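BpsB (PgaB), Poly-beta-1,6-N-acetyl-D-glucosamine N-deacetylase (Bordetella bronchiseptica RB50, PDB 5BU6) removes acetyl groups from the N-acetylglucosamine units of the exopolysaccharide poly-beta-1,6-N-acetyl-D-glucosamine as a family 4 carbohydrate esterase, and is required for biofilm formation. Local coordinates at residues A[28-33]-A[220-225]; A[175-180]-A[226-231]; A[198-203]-A[230-235]. The protein carries 5 engineered substitutions. All coordinates share one frame; numbering follows the deposited sequence.

Interaction 1 of 3, residues A[28-33]-A[220-225]; sequences SFADMP and WPYGAH
Y222 and F29 meet beside the metal site of this polysaccharide deacetylase domain. Y222 sits in the loop between strand 217-219 and helix 227-235, its side chain about 6 Å from the bound nickel ion. F29 belongs to the long loop after strand 14-20. The two rings form a T-shaped pair: the edge of F29 points at one face of Y222, with centroids 5.0 Å apart and planes at 84°. F29 CE2 leads, 3.5 Å from Y222 CE2. A30 CB lies obliquely to the same ring, 3.5 Å from Y222 CD1. M32 comes in at the ring edge, where its CE is 3.9 Å from Y222 CD1. The M32 chain is bent at chi2 (-49°) and chi3, which turns its methyl back to the tyrosine. Y222 also makes an edge-to-face pair with H159, a nickel ligand. Two backbone bonds hold the turn at Y222: G223 N to W220 O (3.0 Å) and A224 N to P221 O (2.9 Å). No hydrogen bond joins the two segments. F29, A30 and D31 are poorly ordered, so this part of the loop may be mobile. Its grip on the loop 220-225, beside the metal site, is apolar and aromatic.

Interaction 2 of 3, residues A[175-180]-A[226-231]; sequences SSRQYL and NRDTDQ
N226 and S175 meet at the start of helix 227-235, where N226 is the N-cap. The close part of the contact is here. N226 ND2 lies 3.2 Å from S175 O, and the same amide nitrogen gives a hydrogen bond to Y192 OH on helix 189-211. N226 and T229 form a capping box. T229 N donates to N226 OD1 (3.0 Å), tilted from the carbonyl plane. In return N226 N donates to T229 OG1 (2.9 Å), nearly straight at 167°. The N226 side chain is folded over its own backbone, with CG between N and the carbonyl carbon (chi1 54°). This lets OD1 serve the helix end while ND2 faces the loop 175-180. S175 is held in turn, its OG bonded to P172 O of strand 170-172. The other side is loose and lies at the surface. R177 is exposed, and its guanidinium plane stands 82° from the carboxylate of D228. The pair is too far apart for a salt bridge. D228 has a firmer partner, since its OD1 makes a salt bridge with R193 of helix 189-211. Across the contact, R177 NH1 stays 4.2 Å from D228 OD2.

Interaction 3 of 3, residues A[198-203]-A[230-235]; sequences QDLKTS and DQVAAE
L200 has CG anti to its carbonyl carbon (chi1 -61°), and CD1 extends the chain at chi2 -177°. This straight reach carries the CD1 methyl across to A233 on the facing helix. L200 CD1 is 3.7 Å from A233 CA and 3.8 Å from A233 CB. The small alanine leaves its backbone within reach of the leucine tip, and the CA atoms of L200 and A233 are 6.9 Å apart. V232 touches the same methyl, with its CG1 4.2 Å from L200 CD1. The three residues are buried. The contact is helix-to-helix packing within the polysaccharide deacetylase domain: it joins the long helix 189-211 to the short helix 227-235, which follows strand 217-219 and the loop 220-225 beside the metal site. V232 also packs on R193, V196 and R197 of the long helix, and E235 OE1 adds a salt bridge with R197 between the same two helices. Within helix 189-211, T202 OG1 donates to Q198 O (2.8 Å), from above the carbonyl plane. T202 N bonds to that oxygen from the opposite face, so two donors grip it. S203 OG donates to L200 O (2.9 Å) and is also hydrogen-bonded to S153 OG of strand 149-153. One turn earlier D199 receives two backbone N-H groups through its carboxylate: OD1 from H156 and OD2 from N157.

From the N terminus, the loop 28-33 comes first, and interaction 1 closes the longest loop, back to 220-225 after 186 intervening residues. Segment 175-180 lies inside that span but pairs with 226-231 beyond it, closing a loop of 45 residues, so interactions 1 and 2 cross. Interaction 3 starts at 198-203 and ends on 230-235, 26 residues on, so it crosses interaction 1 too. Interactions 2 and 3 share D230 and Q231. W220, in the segment 220-225 of interaction 1, packs on T229, L200 and A233 of the other two. Loop 28-33 is thus joined to the loop 220-225, while loop 175-180 and helix 189-211 are joined to helix 227-235 and its N-cap.

Interaction 1 of 3, residues A[28-33]-A[220-225]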
ATOM      1  N   SER A  28     -10.526   0.448  13.978  1.00 96.67           N
ATOM      2  CA  SER A  28     -11.761  -0.211  14.387  1.00100.43           C
ATOM      3  C   SER A  28     -12.574  -0.624  13.168  1.00109.19           C
ATOM      4  O   SER A  28     -12.835  -1.810  12.954  1.00109.38           O
ATOM      5  CB  SER A  28     -12.595   0.713  15.278  1.00101.08           C
ATOM      6  OG  SER A  28     -11.909   1.021  16.478  1.00101.98           O
ATOM      7  N   PHE A  29     -12.953   0.369  12.367  1.00117.29           N
ATOM      8  CA  PHE A  29     -13.780   0.167  11.176  1.00120.20           C
ATOM      9  C   PHE A  29     -13.208  -0.842  10.187  1.00117.04           C
ATOM     10  O   PHE A  29     -13.954  -1.514   9.474  1.00121.74           O
ATOM     11  CB  PHE A  29     -14.010   1.500  10.457  1.00118.86           C
ATOM     12  CG  PHE A  29     -12.750   2.268  10.162  1.00109.69           C
ATOM     13  CD1 PHE A  29     -12.331   3.284  11.007  1.00114.53           C
ATOM     14  CD2 PHE A  29     -12.000   1.991   9.035  1.00 99.63           C
ATOM     15  CE1 PHE A  29     -11.177   3.999  10.737  1.00111.22           C
ATOM     16  CE2 PHE A  29     -10.844   2.697   8.762  1.00 97.36           C
ATOM     17  CZ  PHE A  29     -10.434   3.704   9.610  1.00101.73           C
ATOM     18  N   ALA A  30     -11.886  -0.937  10.133  1.00109.86           N
ATOM     19  CA  ALA A  30     -11.247  -1.864   9.215  1.00107.44           C
ATOM     20  C   ALA A  30     -11.393  -3.287   9.726  1.00109.98           C
ATOM     21  O   ALA A  30     -11.542  -3.515  10.929  1.00108.87           O
ATOM     22  CB  ALA A  30      -9.784  -1.512   9.031  1.00104.77           C
ATOM     23  N   ASP A  31     -11.358  -4.239   8.801  1.00110.53           N
ATOM     24  CA  ASP A  31     -11.405  -5.649   9.149  1.00108.93           C
ATOM     25  C   ASP A  31     -10.084  -6.295   8.755  1.00 95.92           C
ATOM     26  O   ASP A  31      -9.986  -6.971   7.730  1.00 94.51           O
ATOM     27  CB  ASP A  31     -12.580  -6.340   8.458  1.00116.40           C
ATOM     28  CG  ASP A  31     -12.998  -7.614   9.157  1.00119.85           C
ATOM     29  OD1 ASP A  31     -13.018  -7.629  10.407  1.00118.75           O
ATOM     30  OD2 ASP A  31     -13.308  -8.601   8.458  1.00123.19           O
ATOM     31  N   MET A  32      -9.063  -6.066   9.573  1.00 87.91           N
ATOM     32  CA  MET A  32      -7.717  -6.516   9.252  1.00 79.24           C
ATOM     33  C   MET A  32      -7.593  -8.024   9.414  1.00 77.31           C
ATOM     34  O   MET A  32      -8.408  -8.644  10.095  1.00 77.39           O
ATOM     35  CB  MET A  32      -6.689  -5.795  10.132  1.00 85.17           C
ATOM     36  CG  MET A  32      -6.799  -4.276  10.088  1.00 91.14           C
ATOM     37  SD  MET A  32      -6.889  -3.606   8.410  1.00 85.27           S
ATOM     38  CE  MET A  32      -5.364  -2.667   8.346  1.00 97.31           C
ATOM     39  N   PRO A  33      -6.586  -8.621   8.754  1.00 75.19           N
ATOM     40  CA  PRO A  33      -6.213 -10.021   8.996  1.00 72.98           C
ATOM     41  C   PRO A  33      -5.685 -10.247  10.414  1.00 72.58           C
ATOM     42  O   PRO A  33      -5.055  -9.367  11.002  1.00 70.63           O
ATOM     43  CB  PRO A  33      -5.112 -10.277   7.964  1.00 70.50           C
ATOM     44  CG  PRO A  33      -5.368  -9.275   6.884  1.00 69.99           C
ATOM     45  CD  PRO A  33      -5.895  -8.061   7.579  1.00 71.76           C
ATOM     46  N   TRP A 220      -4.675  -0.695  -1.610  1.00 29.11           N
ATOM     47  CA  TRP A 220      -5.899  -0.215  -0.996  1.00 27.73           C
ATOM     48  C   TRP A 220      -5.738  -0.140   0.526  1.00 26.30           C
ATOM     49  O   TRP A 220      -5.445  -1.142   1.148  1.00 31.36           O
ATOM     50  CB  TRP A 220      -7.059  -1.153  -1.369  1.00 33.58           C
ATOM     51  CG  TRP A 220      -7.392  -1.148  -2.871  1.00 31.31           C
ATOM     52  CD1 TRP A 220      -7.138  -2.151  -3.788  1.00 34.90           C
ATOM     53  CD2 TRP A 220      -8.059  -0.111  -3.587  1.00 33.94           C
ATOM     54  NE1 TRP A 220      -7.597  -1.779  -5.035  1.00 34.83           N
ATOM     55  CE2 TRP A 220      -8.165  -0.530  -4.942  1.00 30.90           C
ATOM     56  CE3 TRP A 220      -8.571   1.152  -3.223  1.00 35.86           C
ATOM     57  CZ2 TRP A 220      -8.768   0.258  -5.920  1.00 29.39           C
ATOM     58  CZ3 TRP A 220      -9.170   1.935  -4.205  1.00 34.19           C
ATOM     59  CH2 TRP A 220      -9.253   1.488  -5.540  1.00 35.56           C
ATOM     60  N   PRO A 221      -5.960   1.047   1.123  1.00 31.93           N
ATOM     61  CA  PRO A 221      -5.983   1.107   2.591  1.00 31.61           C
ATOM     62  C   PRO A 221      -6.953   0.110   3.187  1.00 39.18           C
ATOM     63  O   PRO A 221      -8.066  -0.039   2.669  1.00 33.26           O
ATOM     64  CB  PRO A 221      -6.437   2.547   2.875  1.00 30.09           C
ATOM     65  CG  PRO A 221      -5.888   3.328   1.696  1.00 30.90           C
ATOM     66  CD  PRO A 221      -6.075   2.380   0.510  1.00 28.79           C
ATOM     67  N   TYR A 222      -6.515  -0.563   4.255  1.00 35.96           N
ATOM     68  CA  TYR A 222      -7.335  -1.510   4.978  1.00 35.25           C
ATOM     69  C   TYR A 222      -7.816  -2.658   4.082  1.00 37.46           C
ATOM     70  O   TYR A 222      -8.716  -3.389   4.465  1.00 39.22           O
ATOM     71  CB  TYR A 222      -8.535  -0.809   5.617  1.00 39.46           C
ATOM     72  CG  TYR A 222      -8.181   0.506   6.274  1.00 46.01           C
ATOM     73  CD1 TYR A 222      -7.403   0.540   7.425  1.00 48.94           C
ATOM     74  CD2 TYR A 222      -8.621   1.715   5.742  1.00 44.60           C
ATOM     75  CE1 TYR A 222      -7.072   1.739   8.029  1.00 50.04           C
ATOM     76  CE2 TYR A 222      -8.302   2.921   6.342  1.00 44.65           C
ATOM     77  CZ  TYR A 222      -7.527   2.925   7.484  1.00 47.30           C
ATOM     78  OH  TYR A 222      -7.201   4.110   8.086  1.00 50.59           O
ATOM     79  N   GLY A 223      -7.201  -2.821   2.913  1.00 34.57           N
ATOM     80  CA  GLY A 223      -7.644  -3.815   1.944  1.00 39.96           C
ATOM     81  C   GLY A 223      -9.054  -3.572   1.420  1.00 41.24           C
ATOM     82  O   GLY A 223      -9.703  -4.487   0.899  1.00 39.31           O
ATOM     83  N   ALA A 224      -9.541  -2.338   1.557  1.00 38.38           N
ATOM     84  CA  ALA A 224     -10.938  -2.047   1.234  1.00 36.79           C
ATOM     85  C   ALA A 224     -11.119  -1.612  -0.216  1.00 38.48           C
ATOM     86  O   ALA A 224     -10.609  -0.577  -0.650  1.00 36.29           O
ATOM     87  CB  ALA A 224     -11.492  -1.002   2.157  1.00 35.44           C
ATOM     88  N   HIS A 225     -11.860  -2.423  -0.961  1.00 39.72           N
ATOM     89  CA  HIS A 225     -12.098  -2.147  -2.367  1.00 39.11           C
ATOM     90  C   HIS A 225     -13.299  -2.963  -2.810  1.00 41.53           C
ATOM     91  O   HIS A 225     -13.735  -3.885  -2.108  1.00 40.74           O
ATOM     92  CB  HIS A 225     -10.851  -2.480  -3.202  1.00 34.98           C
ATOM     93  CG  HIS A 225     -10.646  -3.946  -3.414  1.00 41.19           C
ATOM     94  ND1 HIS A 225     -10.402  -4.823  -2.377  1.00 48.17           N
ATOM     95  CD2 HIS A 225     -10.685  -4.697  -4.539  1.00 46.98           C
ATOM     96  CE1 HIS A 225     -10.294  -6.050  -2.853  1.00 52.16           C
ATOM     97  NE2 HIS A 225     -10.463  -6.002  -4.163  1.00 52.34           N
TER

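Interaction 2 of 3, residues A[175-180]-A[226-231]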
ATOM      1  N   SER A 175     -14.522   2.179   0.468  1.00 57.39           N
ATOM      2  CA  SER A 175     -15.474   1.098   0.254  1.00 70.60           C
ATOM      3  C   SER A 175     -16.915   1.572   0.348  1.00 77.61           C
ATOM      4  O   SER A 175     -17.758   1.211  -0.469  1.00 81.87           O
ATOM      5  CB  SER A 175     -15.233  -0.021   1.271  1.00 76.39           C
ATOM      6  OG  SER A 175     -15.551   0.409   2.587  1.00 75.14           O
ATOM      7  N   SER A 176     -17.190   2.390   1.350  1.00 81.52           N
ATOM      8  CA  SER A 176     -18.562   2.732   1.676  1.00 87.25           C
ATOM      9  C   SER A 176     -19.070   3.949   0.919  1.00 89.70           C
ATOM     10  O   SER A 176     -18.326   4.898   0.669  1.00 86.08           O
ATOM     11  CB  SER A 176     -18.691   2.971   3.182  1.00 82.36           C
ATOM     12  OG  SER A 176     -17.766   3.945   3.628  1.00 77.34           O
ATOM     13  N   ARG A 177     -20.346   3.908   0.550  1.00 85.37           N
ATOM     14  CA  ARG A 177     -21.047   5.124   0.178  1.00 79.60           C
ATOM     15  C   ARG A 177     -21.294   5.900   1.467  1.00 75.92           C
ATOM     16  O   ARG A 177     -22.054   5.461   2.336  1.00 73.14           O
ATOM     17  CB  ARG A 177     -22.352   4.816  -0.563  1.00 79.02           C
ATOM     18  CG  ARG A 177     -22.140   4.530  -2.045  1.00 82.91           C
ATOM     19  CD  ARG A 177     -23.407   4.025  -2.731  1.00 93.70           C
ATOM     20  NE  ARG A 177     -23.805   2.699  -2.258  1.00103.15           N
ATOM     21  CZ  ARG A 177     -23.195   1.566  -2.594  1.00109.83           C
ATOM     22  NH1 ARG A 177     -22.141   1.587  -3.403  1.00114.21           N
ATOM     23  NH2 ARG A 177     -23.633   0.408  -2.114  1.00106.96           N
ATOM     24  N   GLN A 178     -20.630   7.043   1.599  1.00 59.88           N
ATOM     25  CA  GLN A 178     -20.619   7.745   2.874  1.00 67.96           C
ATOM     26  C   GLN A 178     -21.887   8.567   3.116  1.00 74.55           C
ATOM     27  O   GLN A 178     -22.508   9.098   2.189  1.00 69.92           O
ATOM     28  CB  GLN A 178     -19.387   8.646   2.980  1.00 74.18           C
ATOM     29  CG  GLN A 178     -19.455   9.909   2.142  1.00 81.76           C
ATOM     30  CD  GLN A 178     -18.261  10.818   2.365  1.00 80.17           C
ATOM     31  OE1 GLN A 178     -17.591  10.739   3.396  1.00 81.74           O
ATOM     32  NE2 GLN A 178     -17.991  11.690   1.398  1.00 75.39           N
ATOM     33  N   TYR A 179     -22.262   8.657   4.385  1.00 74.46           N
ATOM     34  CA  TYR A 179     -23.429   9.417   4.796  1.00 75.58           C
ATOM     35  C   TYR A 179     -23.079  10.907   4.938  1.00 80.19           C
ATOM     36  O   TYR A 179     -22.108  11.261   5.606  1.00 80.00           O
ATOM     37  CB  TYR A 179     -23.975   8.839   6.104  1.00 72.43           C
ATOM     38  CG  TYR A 179     -25.161   9.575   6.656  1.00 69.28           C
ATOM     39  CD1 TYR A 179     -26.413   9.438   6.080  1.00 70.55           C
ATOM     40  CD2 TYR A 179     -25.029  10.408   7.762  1.00 76.45           C
ATOM     41  CE1 TYR A 179     -27.506  10.115   6.590  1.00 83.56           C
ATOM     42  CE2 TYR A 179     -26.111  11.085   8.276  1.00 73.14           C
ATOM     43  CZ  TYR A 179     -27.346  10.938   7.687  1.00 74.27           C
ATOM     44  OH  TYR A 179     -28.428  11.612   8.194  1.00 81.33           O
ATOM     45  N   LEU A 180     -23.864  11.771   4.295  1.00 80.79           N
ATOM     46  CA  LEU A 180     -23.592  13.210   4.287  1.00 79.95           C
ATOM     47  C   LEU A 180     -24.546  13.995   5.180  1.00 82.11           C
ATOM     48  O   LEU A 180     -25.705  14.207   4.822  1.00 83.97           O
ATOM     49  CB  LEU A 180     -23.669  13.758   2.863  1.00 76.94           C
ATOM     50  CG  LEU A 180     -22.792  13.007   1.866  1.00 74.90           C
ATOM     51  CD1 LEU A 180     -22.968  13.580   0.474  1.00 79.33           C
ATOM     52  CD2 LEU A 180     -21.341  13.064   2.307  1.00 71.28           C
ATOM     53  N   ASN A 226     -13.860  -2.612  -3.958  1.00 41.61           N
ATOM     54  CA  ASN A 226     -14.993  -3.355  -4.489  1.00 41.36           C
ATOM     55  C   ASN A 226     -15.038  -3.212  -5.998  1.00 45.85           C
ATOM     56  O   ASN A 226     -14.101  -2.694  -6.604  1.00 41.43           O
ATOM     57  CB  ASN A 226     -16.311  -2.887  -3.855  1.00 44.89           C
ATOM     58  CG  ASN A 226     -16.526  -1.380  -3.969  1.00 50.84           C
ATOM     59  OD1 ASN A 226     -16.324  -0.783  -5.027  1.00 49.26           O
ATOM     60  ND2 ASN A 226     -16.951  -0.761  -2.870  1.00 53.58           N
ATOM     61  N   ARG A 227     -16.124  -3.677  -6.596  1.00 52.75           N
ATOM     62  CA  ARG A 227     -16.310  -3.605  -8.037  1.00 53.86           C
ATOM     63  C   ARG A 227     -16.150  -2.177  -8.555  1.00 50.63           C
ATOM     64  O   ARG A 227     -15.470  -1.938  -9.557  1.00 53.23           O
ATOM     65  CB  ARG A 227     -17.696  -4.144  -8.403  1.00 62.02           C
ATOM     66  CG  ARG A 227     -17.699  -5.122  -9.550  1.00 74.75           C
ATOM     67  CD  ARG A 227     -17.340  -4.418 -10.841  1.00 88.57           C
ATOM     68  NE  ARG A 227     -17.339  -5.326 -11.982  1.00 99.96           N
ATOM     69  CZ  ARG A 227     -17.197  -4.932 -13.243  1.00104.18           C
ATOM     70  NH1 ARG A 227     -17.048  -3.644 -13.523  1.00104.11           N
ATOM     71  NH2 ARG A 227     -17.207  -5.824 -14.222  1.00106.75           N
ATOM     72  N   ASP A 228     -16.784  -1.232  -7.870  1.00 46.25           N
ATOM     73  CA  ASP A 228     -16.755   0.166  -8.298  1.00 44.25           C
ATOM     74  C   ASP A 228     -15.351   0.772  -8.201  1.00 40.69           C
ATOM     75  O   ASP A 228     -14.925   1.493  -9.100  1.00 43.08           O
ATOM     76  CB  ASP A 228     -17.744   0.997  -7.479  1.00 55.53           C
ATOM     77  CG  ASP A 228     -19.198   0.640  -7.780  1.00 76.66           C
ATOM     78  OD1 ASP A 228     -19.527   0.396  -8.963  1.00 84.07           O
ATOM     79  OD2 ASP A 228     -20.012   0.601  -6.829  1.00 87.64           O
ATOM     80  N   THR A 229     -14.627   0.488  -7.119  1.00 39.35           N
ATOM     81  CA  THR A 229     -13.306   1.074  -6.981  1.00 36.00           C
ATOM     82  C   THR A 229     -12.324   0.451  -7.971  1.00 34.95           C
ATOM     83  O   THR A 229     -11.417   1.129  -8.434  1.00 39.59           O
ATOM     84  CB  THR A 229     -12.739   0.940  -5.543  1.00 39.13           C
ATOM     85  OG1 THR A 229     -12.451  -0.429  -5.254  1.00 42.87           O
ATOM     86  CG2 THR A 229     -13.726   1.461  -4.529  1.00 46.58           C
ATOM     87  N   ASP A 230     -12.497  -0.826  -8.295  1.00 40.47           N
ATOM     88  CA  ASP A 230     -11.587  -1.470  -9.240  1.00 39.71           C
ATOM     89  C   ASP A 230     -11.796  -0.898 -10.638  1.00 43.52           C
ATOM     90  O   ASP A 230     -10.843  -0.684 -11.384  1.00 41.84           O
ATOM     91  CB  ASP A 230     -11.779  -2.986  -9.234  1.00 40.90           C
ATOM     92  CG  ASP A 230     -11.347  -3.615  -7.904  1.00 43.64           C
ATOM     93  OD1 ASP A 230     -10.616  -2.941  -7.146  1.00 42.85           O
ATOM     94  OD2 ASP A 230     -11.742  -4.760  -7.612  1.00 51.29           O
ATOM     95  N   GLN A 231     -13.046  -0.621 -10.972  1.00 41.84           N
ATOM     96  CA  GLN A 231     -13.377  -0.061 -12.279  1.00 40.87           C
ATOM     97  C   GLN A 231     -12.820   1.352 -12.415  1.00 44.28           C
ATOM     98  O   GLN A 231     -12.274   1.734 -13.443  1.00 45.08           O
ATOM     99  CB  GLN A 231     -14.886  -0.057 -12.475  1.00 45.31           C
ATOM    100  CG  GLN A 231     -15.318   0.413 -13.841  1.00 66.97           C
ATOM    101  CD  GLN A 231     -16.822   0.550 -13.932  1.00 84.89           C
ATOM    102  OE1 GLN A 231     -17.562  -0.145 -13.230  1.00 90.84           O
ATOM    103  NE2 GLN A 231     -17.287   1.459 -14.786  1.00 90.52           N
TER

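Interaction 3 of 3, residues A[198-203]-A[230-235]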
ATOM      1  N   GLN A 198     -11.327  10.889  -8.374  1.00 36.89           N
ATOM      2  CA  GLN A 198     -10.540  12.095  -8.154  1.00 43.90           C
ATOM      3  C   GLN A 198      -9.421  11.845  -7.156  1.00 42.03           C
ATOM      4  O   GLN A 198      -8.307  12.323  -7.346  1.00 41.36           O
ATOM      5  CB  GLN A 198     -11.438  13.238  -7.669  1.00 50.53           C
ATOM      6  CG  GLN A 198     -10.720  14.563  -7.467  1.00 60.93           C
ATOM      7  CD  GLN A 198     -10.452  15.303  -8.768  1.00 77.47           C
ATOM      8  OE1 GLN A 198      -9.597  14.905  -9.562  1.00 83.31           O
ATOM      9  NE2 GLN A 198     -11.179  16.394  -8.987  1.00 84.96           N
ATOM     10  N   ASP A 199      -9.712  11.076  -6.109  1.00 41.82           N
ATOM     11  CA  ASP A 199      -8.688  10.700  -5.139  1.00 37.52           C
ATOM     12  C   ASP A 199      -7.515   9.977  -5.799  1.00 40.91           C
ATOM     13  O   ASP A 199      -6.366  10.361  -5.615  1.00 42.37           O
ATOM     14  CB  ASP A 199      -9.278   9.814  -4.048  1.00 37.96           C
ATOM     15  CG  ASP A 199      -8.306   9.578  -2.911  1.00 49.62           C
ATOM     16  OD1 ASP A 199      -7.412   8.714  -3.068  1.00 45.75           O
ATOM     17  OD2 ASP A 199      -8.432  10.260  -1.869  1.00 52.40           O
ATOM     18  N   LEU A 200      -7.800   8.926  -6.566  1.00 33.82           N
ATOM     19  CA  LEU A 200      -6.718   8.166  -7.184  1.00 30.24           C
ATOM     20  C   LEU A 200      -5.954   9.025  -8.189  1.00 34.54           C
ATOM     21  O   LEU A 200      -4.721   8.959  -8.258  1.00 38.36           O
ATOM     22  CB  LEU A 200      -7.263   6.901  -7.867  1.00 33.51           C
ATOM     23  CG  LEU A 200      -7.958   5.923  -6.919  1.00 41.32           C
ATOM     24  CD1 LEU A 200      -8.420   4.662  -7.635  1.00 38.81           C
ATOM     25  CD2 LEU A 200      -7.044   5.584  -5.761  1.00 39.94           C
ATOM     26  N   LYS A 201      -6.688   9.808  -8.980  1.00 35.21           N
ATOM     27  CA  LYS A 201      -6.079  10.676  -9.984  1.00 33.51           C
ATOM     28  C   LYS A 201      -5.139  11.686  -9.320  1.00 35.47           C
ATOM     29  O   LYS A 201      -4.016  11.904  -9.771  1.00 32.23           O
ATOM     30  CB  LYS A 201      -7.152  11.422 -10.787  1.00 40.99           C
ATOM     31  CG  LYS A 201      -6.616  12.155 -12.016  1.00 49.62           C
ATOM     32  CD  LYS A 201      -7.569  13.255 -12.492  1.00 68.47           C
ATOM     33  CE  LYS A 201      -9.015  12.773 -12.602  1.00 81.86           C
ATOM     34  NZ  LYS A 201      -9.267  11.900 -13.787  1.00 89.94           N
ATOM     35  N   THR A 202      -5.611  12.306  -8.246  1.00 34.08           N
ATOM     36  CA  THR A 202      -4.777  13.228  -7.487  1.00 33.82           C
ATOM     37  C   THR A 202      -3.489  12.575  -6.964  1.00 31.40           C
ATOM     38  O   THR A 202      -2.408  13.157  -7.102  1.00 33.23           O
ATOM     39  CB  THR A 202      -5.573  13.846  -6.316  1.00 36.49           C
ATOM     40  OG1 THR A 202      -6.707  14.540  -6.842  1.00 38.31           O
ATOM     41  CG2 THR A 202      -4.722  14.843  -5.523  1.00 37.46           C
ATOM     42  N   SER A 203      -3.581  11.379  -6.380  1.00 32.21           N
ATOM     43  CA  SER A 203      -2.376  10.738  -5.847  1.00 30.78           C
ATOM     44  C   SER A 203      -1.369  10.426  -6.954  1.00 33.52           C
ATOM     45  O   SER A 203      -0.162  10.614  -6.774  1.00 31.69           O
ATOM     46  CB  SER A 203      -2.721   9.449  -5.066  1.00 34.52           C
ATOM     47  OG  SER A 203      -3.130   8.414  -5.940  1.00 41.07           O
ATOM     48  N   ASP A 230     -12.497  -0.826  -8.295  1.00 40.47           N
ATOM     49  CA  ASP A 230     -11.587  -1.470  -9.240  1.00 39.71           C
ATOM     50  C   ASP A 230     -11.796  -0.898 -10.638  1.00 43.52           C
ATOM     51  O   ASP A 230     -10.843  -0.684 -11.384  1.00 41.84           O
ATOM     52  CB  ASP A 230     -11.779  -2.986  -9.234  1.00 40.90           C
ATOM     53  CG  ASP A 230     -11.347  -3.615  -7.904  1.00 43.64           C
ATOM     54  OD1 ASP A 230     -10.616  -2.941  -7.146  1.00 42.85           O
ATOM     55  OD2 ASP A 230     -11.742  -4.760  -7.612  1.00 51.29           O
ATOM     56  N   GLN A 231     -13.046  -0.621 -10.972  1.00 41.84           N
ATOM     57  CA  GLN A 231     -13.377  -0.061 -12.279  1.00 40.87           C
ATOM     58  C   GLN A 231     -12.820   1.352 -12.415  1.00 44.28           C
ATOM     59  O   GLN A 231     -12.274   1.734 -13.443  1.00 45.08           O
ATOM     60  CB  GLN A 231     -14.886  -0.057 -12.475  1.00 45.31           C
ATOM     61  CG  GLN A 231     -15.318   0.413 -13.841  1.00 66.97           C
ATOM     62  CD  GLN A 231     -16.822   0.550 -13.932  1.00 84.89           C
ATOM     63  OE1 GLN A 231     -17.562  -0.145 -13.230  1.00 90.84           O
ATOM     64  NE2 GLN A 231     -17.287   1.459 -14.786  1.00 90.52           N
ATOM     65  N   VAL A 232     -12.956   2.124 -11.349  1.00 36.99           N
ATOM     66  CA  VAL A 232     -12.475   3.486 -11.319  1.00 40.83           C
ATOM     67  C   VAL A 232     -10.938   3.539 -11.340  1.00 38.88           C
ATOM     68  O   VAL A 232     -10.349   4.384 -12.002  1.00 43.69           O
ATOM     69  CB  VAL A 232     -13.031   4.206 -10.070  1.00 48.02           C
ATOM     70  CG1 VAL A 232     -12.117   5.282  -9.626  1.00 57.93           C
ATOM     71  CG2 VAL A 232     -14.430   4.733 -10.345  1.00 47.56           C
ATOM     72  N   ALA A 233     -10.288   2.632 -10.619  1.00 41.67           N
ATOM     73  CA  ALA A 233      -8.827   2.541 -10.657  1.00 36.11           C
ATOM     74  C   ALA A 233      -8.356   2.280 -12.093  1.00 39.84           C
ATOM     75  O   ALA A 233      -7.375   2.862 -12.551  1.00 41.29           O
ATOM     76  CB  ALA A 233      -8.338   1.443  -9.724  1.00 33.28           C
ATOM     77  N   ALA A 234      -9.061   1.402 -12.789  1.00 42.33           N
ATOM     78  CA  ALA A 234      -8.755   1.099 -14.190  1.00 49.73           C
ATOM     79  C   ALA A 234      -8.879   2.334 -15.085  1.00 53.46           C
ATOM     80  O   ALA A 234      -8.075   2.529 -15.996  1.00 52.23           O
ATOM     81  CB  ALA A 234      -9.655   0.008 -14.697  1.00 51.70           C
ATOM     82  N   GLU A 235      -9.878   3.170 -14.812  1.00 54.85           N
ATOM     83  CA  GLU A 235     -10.096   4.379 -15.608  1.00 57.92           C
ATOM     84  C   GLU A 235      -8.930   5.345 -15.475  1.00 55.49           C
ATOM     85  O   GLU A 235      -8.589   6.029 -16.434  1.00 64.81           O
ATOM     86  CB  GLU A 235     -11.395   5.089 -15.205  1.00 57.95           C
ATOM     87  CG  GLU A 235     -12.663   4.322 -15.536  1.00 62.21           C
ATOM     88  CD  GLU A 235     -13.882   4.898 -14.844  1.00 68.62           C
ATOM     89  OE1 GLU A 235     -13.794   6.025 -14.313  1.00 69.17           O
ATOM     90  OE2 GLU A 235     -14.924   4.215 -14.821  1.00 74.60           O
TER